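Local coordinates for mandelate racemase/muconate lactonizing protein (Thermobispora bispora, PDB 3VC5), which probably catalyses the magnesium-dependent dehydration of D-glucarate to 5-dehydro-4-deoxy-D-glucarate, the first step of D-glucarate degradation, at residues G269-G272 / M273-A277. Residues are numbered along the deposited sequence; the frame is centred on the assembly and turned at random.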
loop_
_atom_site.group_PDB
_atom_site.type_symbol
_atom_site.label_atom_id
_atom_site.label_comp_id
_atom_site.label_asym_id
_atom_site.label_seq_id
_atom_site.Cartn_x
_atom_site.Cartn_y
_atom_site.Cartn_z
ATOM N N GLY A 269 17.173 20.133 -0.110
ATOM C CA GLY A 269 15.803 20.641 -0.306
ATOM C C GLY A 269 15.093 20.154 -1.550
ATOM O O GLY A 269 15.715 19.906 -2.589
ATOM N N ILE A 270 13.769 20.072 -1.469
ATOM C CA ILE A 270 12.970 19.725 -2.626
ATOM C C ILE A 270 13.185 20.700 -3.822
ATOM O O ILE A 270 13.313 20.279 -4.986
ATOM C CB ILE A 270 11.449 19.631 -2.244
ATOM C CG1 ILE A 270 11.232 18.416 -1.323
ATOM C CG2 ILE A 270 10.582 19.528 -3.500
ATOM C CD1 ILE A 270 9.827 18.342 -0.683
ATOM N N ASP A 271 13.155 21.998 -3.532
ATOM C CA ASP A 271 13.320 23.021 -4.565
ATOM C C ASP A 271 14.641 22.855 -5.326
ATOM O O ASP A 271 14.648 22.754 -6.564
ATOM C CB ASP A 271 13.231 24.425 -3.933
ATOM C CG ASP A 271 13.404 25.528 -4.964
ATOM O OD1 ASP A 271 12.683 25.473 -5.966
ATOM O OD2 ASP A 271 14.258 26.437 -4.793
ATOM N N GLY A 272 15.746 22.825 -4.586
ATOM C CA GLY A 272 17.093 22.719 -5.186
ATOM C C GLY A 272 17.234 21.397 -5.936
ATOM O O GLY A 272 17.752 21.345 -7.062
ATOM N N MET A 273 16.740 20.312 -5.346
ATOM C CA MET A 273 16.786 19.019 -6.019
ATOM C C MET A 273 16.000 19.037 -7.331
ATOM O O MET A 273 16.456 18.498 -8.349
ATOM C CB MET A 273 16.232 17.936 -5.092
ATOM C CG MET A 273 17.231 17.616 -3.983
ATOM S SD MET A 273 18.547 16.463 -4.448
ATOM C CE MET A 273 17.618 14.952 -4.765
ATOM N N ALA A 274 14.831 19.677 -7.320
ATOM C CA ALA A 274 14.002 19.743 -8.537
ATOM C C ALA A 274 14.722 20.546 -9.635
ATOM O O ALA A 274 14.673 20.186 -10.799
ATOM C CB ALA A 274 12.658 20.345 -8.237
ATOM N N ARG A 275 15.378 21.621 -9.256
ATOM C CA ARG A 275 16.124 22.432 -10.204
ATOM C C ARG A 275 17.291 21.698 -10.785
ATOM O O ARG A 275 17.539 21.806 -11.949
ATOM C CB ARG A 275 16.597 23.711 -9.579
ATOM C CG ARG A 275 15.478 24.560 -9.135
ATOM C CD ARG A 275 15.861 25.954 -9.028
ATOM N NE ARG A 275 16.629 26.326 -7.879
ATOM C CZ ARG A 275 17.740 27.046 -7.945
ATOM N NH1 ARG A 275 18.380 27.384 -6.871
ATOM N NH2 ARG A 275 18.232 27.431 -9.093
ATOM N N VAL A 276 18.001 20.944 -9.961
ATOM C CA VAL A 276 19.093 20.100 -10.477
ATOM C C VAL A 276 18.552 19.015 -11.409
ATOM O O VAL A 276 19.096 18.783 -12.509
ATOM C CB VAL A 276 19.918 19.480 -9.312
ATOM C CG1 VAL A 276 20.941 18.437 -9.825
ATOM C CG2 VAL A 276 20.613 20.586 -8.506
ATOM N N ALA A 277 17.471 18.352 -10.993
ATOM C CA ALA A 277 16.978 17.200 -11.741
ATOM C C ALA A 277 16.614 17.566 -13.177
ATOM O O ALA A 277 16.779 16.770 -14.105
ATOM C CB ALA A 277 15.788 16.569 -11.042
#
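Gly269, at the N-cap of helix 270-277, receives Met273 N on its carbonyl O at 3.0 Å, and the same i to i+4 step repeats from Ile270 O to Ala274 N (2.8 Å), Asp271 O to Arg275 N and Gly272 O to Val276 N. Met273 CG, anti to its own carbonyl carbon (chi1 -74°), folds back along the helix to 3.1 Å from Gly269 O; bends at chi2 and chi3 then turn the end of the chain away from residues 269-272, and the side chain packs on Asp265, Pro266, Pro304 and Leu284. Val276 lays CG2 3.3 Å from Gly272 O, beside the bond to its own amide, and also packs on Leu284 and helix 246-255. The helix is the crossover of a right-handed beta-alpha-beta unit, strands 262-264 and 284-286, in the (beta/alpha)7beta barrel of the enolase superfamily; the side chain of Met273 lies about 7 Å from that of Glu264, a magnesium-binding residue, though no metal is bound to this chain here. On the exposed side, Asp271 OD2 and Arg275 NE make a long salt bridge of 3.9 Å, with carboxylate and guanidinium planes 31° apart. The other carboxylate oxygen, OD1, makes a salt bridge with Arg302 NH2 of helix 296-302, the stronger partner of the carboxylate; Arg302 also touches Ile270 and Ala274.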